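Local coordinates for O-methyltransferase (Coxiella burnetii, PDB 3TR6), which transfers methyl groups to an oxygen of its acceptor substrate, probably drawing them from S-adenosylmethionine, at the interface of chains A and B. Residues are numbered along the deposited sequence; one frame, centred on the assembly and turned at random. Chains: chain A/B, O-methyltransferase.

Contact 1: the interface of chains A and B. Residues chain A 16, 49-51, 214-215; chain B 6-9.
The N-terminal arm of chain B, a loop segment, B:Ile6 to B:Thr9, lies across helix 13-21, the start of helix 50-63 and the loop between strands 207-212 and 218-223 of chain A. The phenol of A:Tyr16 works both ways. Its OH accepts from the backbone N of B:Asn7 at 2.9 Å (152° at H) and donates to the carboxylate OE2 of A:Glu51 at 2.8 Å, which sits in the ring plane at its edge. That oxygen also takes the B:Thr8 hydroxyl OG1 on its anti side, 18° out of the carboxylate plane, a bond modelled doubtfully short. OG1, anti to its own carbonyl carbon (chi1 -75°), accepts in turn from A:Gly215 N at 3.0 Å. The A:Gly215 carbonyl O receives B:Thr9 N at 2.9 Å, the donor lying above the carbonyl plane, and water 1 links it to B:Thr9 O. B:Ile6 drops its CG2 methyl over one face of the A:Tyr16 ring, toward the rim, 3.9 Å from the ring centroid. A:Ala49 CB touches B:Asn7 O at 3.5 Å, beside A:Thr48, which binds S-adenosylhomocysteine. The exchanged arm would thus help tie the two-fold dimer together close to the cofactor pocket.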
loop_
_atom_site.group_PDB
_atom_site.type_symbol
_atom_site.label_atom_id
_atom_site.label_comp_id
_atom_site.label_asym_id
_atom_site.label_seq_id
_atom_site.Cartn_x
_atom_site.Cartn_y
_atom_site.Cartn_z
ATOM N N TYR A 16 -7.008 -5.842 -14.944
ATOM C CA TYR A 16 -7.580 -5.999 -13.611
ATOM C C TYR A 16 -7.779 -7.470 -13.254
ATOM O O TYR A 16 -7.426 -7.904 -12.158
ATOM C CB TYR A 16 -8.906 -5.244 -13.491
ATOM C CG TYR A 16 -9.684 -5.578 -12.232
ATOM C CD1 TYR A 16 -9.308 -5.060 -10.997
ATOM C CD2 TYR A 16 -10.795 -6.410 -12.281
ATOM C CE1 TYR A 16 -10.017 -5.365 -9.848
ATOM C CE2 TYR A 16 -11.509 -6.720 -11.139
ATOM C CZ TYR A 16 -11.118 -6.195 -9.925
ATOM O OH TYR A 16 -11.829 -6.505 -8.788
ATOM N N ALA A 49 -14.057 -4.608 -1.038
ATOM C CA ALA A 49 -13.467 -5.395 -2.114
ATOM C C ALA A 49 -12.440 -6.376 -1.553
ATOM O O ALA A 49 -11.606 -6.004 -0.724
ATOM C CB ALA A 49 -12.826 -4.481 -3.149
ATOM N N PRO A 50 -12.502 -7.637 -1.999
ATOM C CA PRO A 50 -11.582 -8.664 -1.502
ATOM C C PRO A 50 -10.127 -8.208 -1.584
ATOM O O PRO A 50 -9.356 -8.432 -0.650
ATOM C CB PRO A 50 -11.834 -9.838 -2.447
ATOM C CG PRO A 50 -13.242 -9.663 -2.877
ATOM C CD PRO A 50 -13.464 -8.179 -2.973
ATOM N N GLU A 51 -9.765 -7.557 -2.683
ATOM C CA GLU A 51 -8.388 -7.125 -2.890
ATOM C C GLU A 51 -8.005 -5.961 -1.980
ATOM O O GLU A 51 -6.859 -5.870 -1.541
ATOM C CB GLU A 51 -8.131 -6.767 -4.357
ATOM C CG GLU A 51 -8.931 -5.586 -4.876
ATOM C CD GLU A 51 -10.258 -5.995 -5.480
ATOM O OE1 GLU A 51 -10.859 -6.973 -5.000
ATOM O OE2 GLU A 51 -10.700 -5.341 -6.447
ATOM N N ILE A 214 -7.014 0.968 -5.302
ATOM C CA ILE A 214 -7.520 -0.380 -5.109
ATOM C C ILE A 214 -8.874 -0.278 -4.412
ATOM O O ILE A 214 -9.090 0.631 -3.608
ATOM C CB ILE A 214 -6.534 -1.250 -4.300
ATOM C CG1 ILE A 214 -6.737 -2.730 -4.627
ATOM C CG2 ILE A 214 -6.673 -0.986 -2.808
ATOM C CD1 ILE A 214 -5.674 -3.624 -4.048
ATOM N N GLY A 215 -9.788 -1.191 -4.730
ATOM C CA GLY A 215 -11.168 -1.042 -4.301
ATOM C C GLY A 215 -11.713 0.252 -4.876
ATOM O O GLY A 215 -11.376 0.623 -5.999
ATOM N N ILE B 6 -15.682 -6.680 -12.218
ATOM C CA ILE B 6 -14.859 -5.769 -11.410
ATOM C C ILE B 6 -15.345 -5.271 -10.033
ATOM O O ILE B 6 -16.504 -4.894 -9.859
ATOM C CB ILE B 6 -14.486 -4.519 -12.258
ATOM C CG1 ILE B 6 -13.834 -4.933 -13.582
ATOM C CG2 ILE B 6 -13.564 -3.603 -11.488
ATOM C CD1 ILE B 6 -14.804 -5.424 -14.634
ATOM N N ASN B 7 -14.418 -5.251 -9.074
ATOM C CA ASN B 7 -14.661 -4.737 -7.726
ATOM C C ASN B 7 -13.741 -3.575 -7.350
ATOM O O ASN B 7 -13.730 -3.126 -6.203
ATOM C CB ASN B 7 -14.505 -5.849 -6.685
ATOM C CG ASN B 7 -15.749 -6.699 -6.550
ATOM O OD1 ASN B 7 -16.864 -6.182 -6.492
ATOM N ND2 ASN B 7 -15.564 -8.014 -6.503
ATOM N N THR B 8 -12.958 -3.103 -8.315
ATOM C CA THR B 8 -12.089 -1.952 -8.105
ATOM C C THR B 8 -12.413 -0.873 -9.122
ATOM O O THR B 8 -12.623 -1.161 -10.296
ATOM C CB THR B 8 -10.598 -2.330 -8.231
ATOM O OG1 THR B 8 -10.182 -3.032 -7.055
ATOM C CG2 THR B 8 -9.738 -1.090 -8.386
ATOM N N THR B 9 -12.473 0.371 -8.671
ATOM C CA THR B 9 -12.644 1.487 -9.588
ATOM C C THR B 9 -11.406 1.652 -10.471
ATOM O O THR B 9 -10.342 2.053 -10.001
ATOM C CB THR B 9 -12.925 2.779 -8.824
ATOM O OG1 THR B 9 -14.172 2.652 -8.134
ATOM C CG2 THR B 9 -12.987 3.964 -9.774
HETATM O O HOH W 1 -9.767 2.454 -7.281
#

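Contact 2: the interface of chains A and B. Residues chain A 11-13, 16; chain B 6, 8, 10, 213.
The carbonyl oxygen of A:Leu11 has CB, CG and CD1 of B:Leu10 packed against it as van der Waals neighbours, with CB at 3.5 Å from A:Leu11 O and no N or O of chain B within bonding distance. This is an apolar patch of the class I O-methyltransferase pair, where the N-terminal arms of both chains meet ahead of helix 13-21. It is held by branch-to-branch packing. B:Leu10 is the wedge, with 77 Å² of its surface buried by chain A. Its CG stands anti to the carbonyl carbon (chi1 -50°), and the two methyls spread apart from there. CD1 goes to the A:Pro13 ring at the start of the helix, 3.9 Å from its CD, with the two side chains at about a right angle. CD2 enters between A:Leu11 and A:Tyr16, 3.8 Å from A:Leu11 CB and 3.9 Å from A:Tyr16 CB, and meets the tyrosine where the ring joins its stem. B:Ile6 lies along the CD2/CE2 side of that ring and B:Thr8 at CE1, so residues at alternate positions of one arm serve a single aromatic side chain. A:Leu11 faces another way with its tip. CG is anti to the carbonyl carbon (chi1 -77°), and the extended chain carries CD1 to the B:Pro213 ring, 3.7 Å from CB, just past strand 207-212. The two side chains cross obliquely there.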
loop_
_atom_site.group_PDB
_atom_site.type_symbol
_atom_site.label_atom_id
_atom_site.label_comp_id
_atom_site.label_asym_id
_atom_site.label_seq_id
_atom_site.Cartn_x
_atom_site.Cartn_y
_atom_site.Cartn_z
ATOM N N LEU A 11 -5.528 0.406 -15.186
ATOM C CA LEU A 11 -6.177 -0.899 -15.246
ATOM C C LEU A 11 -7.312 -0.969 -16.265
ATOM O O LEU A 11 -8.272 -0.199 -16.201
ATOM C CB LEU A 11 -6.703 -1.302 -13.869
ATOM C CG LEU A 11 -5.661 -1.813 -12.874
ATOM C CD1 LEU A 11 -6.310 -2.119 -11.523
ATOM C CD2 LEU A 11 -4.957 -3.039 -13.430
ATOM N N THR A 12 -7.188 -1.897 -17.206
ATOM C CA THR A 12 -8.298 -2.265 -18.071
ATOM C C THR A 12 -8.985 -3.441 -17.396
ATOM O O THR A 12 -8.411 -4.055 -16.501
ATOM C CB THR A 12 -7.807 -2.721 -19.463
ATOM O OG1 THR A 12 -6.981 -3.885 -19.319
ATOM C CG2 THR A 12 -7.010 -1.619 -20.149
ATOM N N PRO A 13 -10.218 -3.759 -17.805
ATOM C CA PRO A 13 -10.835 -4.960 -17.237
ATOM C C PRO A 13 -9.947 -6.185 -17.443
ATOM O O PRO A 13 -9.899 -7.064 -16.582
ATOM C CB PRO A 13 -12.131 -5.088 -18.034
ATOM C CG PRO A 13 -12.466 -3.686 -18.401
ATOM C CD PRO A 13 -11.153 -2.999 -18.652
ATOM N N TYR A 16 -7.008 -5.842 -14.944
ATOM C CA TYR A 16 -7.580 -5.999 -13.611
ATOM C C TYR A 16 -7.779 -7.470 -13.254
ATOM O O TYR A 16 -7.426 -7.904 -12.158
ATOM C CB TYR A 16 -8.906 -5.244 -13.491
ATOM C CG TYR A 16 -9.684 -5.578 -12.232
ATOM C CD1 TYR A 16 -9.308 -5.060 -10.997
ATOM C CD2 TYR A 16 -10.795 -6.410 -12.281
ATOM C CE1 TYR A 16 -10.017 -5.365 -9.848
ATOM C CE2 TYR A 16 -11.509 -6.720 -11.139
ATOM C CZ TYR A 16 -11.118 -6.195 -9.925
ATOM O OH TYR A 16 -11.829 -6.505 -8.788
ATOM N N ILE B 6 -15.682 -6.680 -12.218
ATOM C CA ILE B 6 -14.859 -5.769 -11.410
ATOM C C ILE B 6 -15.345 -5.271 -10.033
ATOM O O ILE B 6 -16.504 -4.894 -9.859
ATOM C CB ILE B 6 -14.486 -4.519 -12.258
ATOM C CG1 ILE B 6 -13.834 -4.933 -13.582
ATOM C CG2 ILE B 6 -13.564 -3.603 -11.488
ATOM C CD1 ILE B 6 -14.804 -5.424 -14.634
ATOM N N THR B 8 -12.958 -3.103 -8.315
ATOM C CA THR B 8 -12.089 -1.952 -8.105
ATOM C C THR B 8 -12.413 -0.873 -9.122
ATOM O O THR B 8 -12.623 -1.161 -10.296
ATOM C CB THR B 8 -10.598 -2.330 -8.231
ATOM O OG1 THR B 8 -10.182 -3.032 -7.055
ATOM C CG2 THR B 8 -9.738 -1.090 -8.386
ATOM N N LEU B 10 -11.553 1.328 -11.750
ATOM C CA LEU B 10 -10.440 1.398 -12.687
ATOM C C LEU B 10 -10.093 2.848 -13.005
ATOM O O LEU B 10 -10.972 3.709 -13.072
ATOM C CB LEU B 10 -10.772 0.631 -13.967
ATOM C CG LEU B 10 -11.292 -0.795 -13.774
ATOM C CD1 LEU B 10 -11.517 -1.477 -15.118
ATOM C CD2 LEU B 10 -10.344 -1.618 -12.907
ATOM N N PRO B 213 -1.707 -1.552 -8.078
ATOM C CA PRO B 213 -1.730 -0.934 -9.407
ATOM C C PRO B 213 -1.296 0.533 -9.355
ATOM O O PRO B 213 -2.027 1.419 -9.790
ATOM C CB PRO B 213 -3.202 -1.043 -9.808
ATOM C CG PRO B 213 -3.930 -0.973 -8.514
ATOM C CD PRO B 213 -3.060 -1.688 -7.512
#

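Contact 3: the interface of chains A and B. Residues chain A 176, 179, 181-182, 195; chain B 15, 18.
B:Tyr18 and A:Val181 touch first, the ring lying over the branched tip of the valine, the side chains at about a right angle. The contact sets helix 13-21 of one O-methyltransferase copy against the 3-10 helix 177-182 of the other. A:Val181 CG1 comes to 3.3 Å from B:Tyr18 CE2, and the valine carbonyl O lies off the same ring face, 3.7 Å above the plane, toward the rim. With CG anti to the backbone N (chi1 169°), the tyrosine reaches away from its helix, and its stem passes A:Ala182, CB to CB 3.9 Å. One helical turn earlier, B:Leu15 puts CD1 at 4.0 Å from both A:Ala182 CB and A:Gly179 CA, and its two methyls meet those of A:Leu176, close in sequence to the nickel ligands A:Asp173 and A:Asn174. At the hydroxyl end, water 2 lies in the ring plane and bridges B:Tyr18 OH to the A:Arg195 carbonyl O, 2.8 Å from the latter. A:Arg195 borders the ring at CE1 and positions A:Val181: bent at chi3 (49°), it sends NH1 to A:Val181 O at 2.8 Å, nearly in line with the carbonyl and within the guanidinium plane. The bond probably helps hold the carbonyl at the rim of that face; the guanidinium is tilted 36° from the ring.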
loop_
_atom_site.group_PDB
_atom_site.type_symbol
_atom_site.label_atom_id
_atom_site.label_comp_id
_atom_site.label_asym_id
_atom_site.label_seq_id
_atom_site.Cartn_x
_atom_site.Cartn_y
_atom_site.Cartn_z
ATOM N N LEU A 176 -12.788 7.692 -4.133
ATOM C CA LEU A 176 -12.879 7.949 -5.569
ATOM C C LEU A 176 -14.322 7.994 -6.066
ATOM O O LEU A 176 -14.603 8.557 -7.125
ATOM C CB LEU A 176 -12.065 6.927 -6.372
ATOM C CG LEU A 176 -10.548 7.011 -6.196
ATOM C CD1 LEU A 176 -9.828 5.995 -7.077
ATOM C CD2 LEU A 176 -10.048 8.422 -6.478
ATOM N N GLY A 179 -15.497 7.226 -9.585
ATOM C CA GLY A 179 -15.095 8.190 -10.592
ATOM C C GLY A 179 -15.794 9.533 -10.488
ATOM O O GLY A 179 -15.281 10.539 -10.979
ATOM N N VAL A 181 -15.959 11.609 -8.375
ATOM C CA VAL A 181 -15.232 12.609 -7.610
ATOM C C VAL A 181 -14.409 13.521 -8.523
ATOM O O VAL A 181 -14.091 14.653 -8.164
ATOM C CB VAL A 181 -14.345 11.932 -6.534
ATOM C CG1 VAL A 181 -13.104 11.322 -7.167
ATOM C CG2 VAL A 181 -13.978 12.913 -5.439
ATOM N N ALA A 182 -14.085 13.024 -9.712
ATOM C CA ALA A 182 -13.311 13.792 -10.681
ATOM C C ALA A 182 -14.208 14.721 -11.494
ATOM O O ALA A 182 -13.724 15.619 -12.183
ATOM C CB ALA A 182 -12.535 12.865 -11.599
ATOM N N ARG A 195 -14.984 15.402 -2.181
ATOM C CA ARG A 195 -14.053 16.264 -2.897
ATOM C C ARG A 195 -13.409 17.237 -1.919
ATOM O O ARG A 195 -12.202 17.477 -1.961
ATOM C CB ARG A 195 -14.756 17.016 -4.031
ATOM C CG ARG A 195 -14.990 16.172 -5.276
ATOM C CD ARG A 195 -15.668 16.969 -6.378
ATOM N NE ARG A 195 -15.010 18.254 -6.600
ATOM C CZ ARG A 195 -13.977 18.438 -7.416
ATOM N NH1 ARG A 195 -13.476 17.417 -8.101
ATOM N NH2 ARG A 195 -13.444 19.646 -7.549
ATOM N N LEU B 15 -9.515 10.233 -14.082
ATOM C CA LEU B 15 -9.450 9.875 -12.673
ATOM C C LEU B 15 -8.004 9.835 -12.183
ATOM O O LEU B 15 -7.704 10.279 -11.075
ATOM C CB LEU B 15 -10.143 8.531 -12.436
ATOM C CG LEU B 15 -10.477 8.174 -10.989
ATOM C CD1 LEU B 15 -11.262 9.295 -10.328
ATOM C CD2 LEU B 15 -11.243 6.862 -10.921
ATOM N N TYR B 18 -6.824 13.276 -11.394
ATOM C CA TYR B 18 -7.451 13.739 -10.166
ATOM C C TYR B 18 -6.744 13.137 -8.960
ATOM O O TYR B 18 -6.540 13.804 -7.948
ATOM C CB TYR B 18 -8.939 13.384 -10.135
ATOM C CG TYR B 18 -9.552 13.611 -8.778
ATOM C CD1 TYR B 18 -9.959 14.877 -8.389
ATOM C CD2 TYR B 18 -9.695 12.564 -7.872
ATOM C CE1 TYR B 18 -10.499 15.097 -7.146
ATOM C CE2 TYR B 18 -10.236 12.778 -6.620
ATOM C CZ TYR B 18 -10.637 14.049 -6.264
ATOM O OH TYR B 18 -11.182 14.293 -5.025
HETATM O O HOH W 2 -11.270 16.764 -4.474
#

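Contact 1 and contact 2 are neighbours, their C-alpha centres about 7 Å apart, and they share A:Tyr16, B:Ile6 and B:Thr8: the same arm is hydrogen-bonded in contact 1 and packed by apolar contacts in contact 2. Contact 3 lies about 16 Å from each. Helix 13-21 joins all three, supplied by chain A in contacts 1 and 2 and by chain B in contact 3. Because the interface is two-fold symmetric, each contact recurs with the chains exchanged, so every copy gives both an arm and a helix. Such reciprocal embrace suggests a genuine dimer, although the structure alone does not prove it.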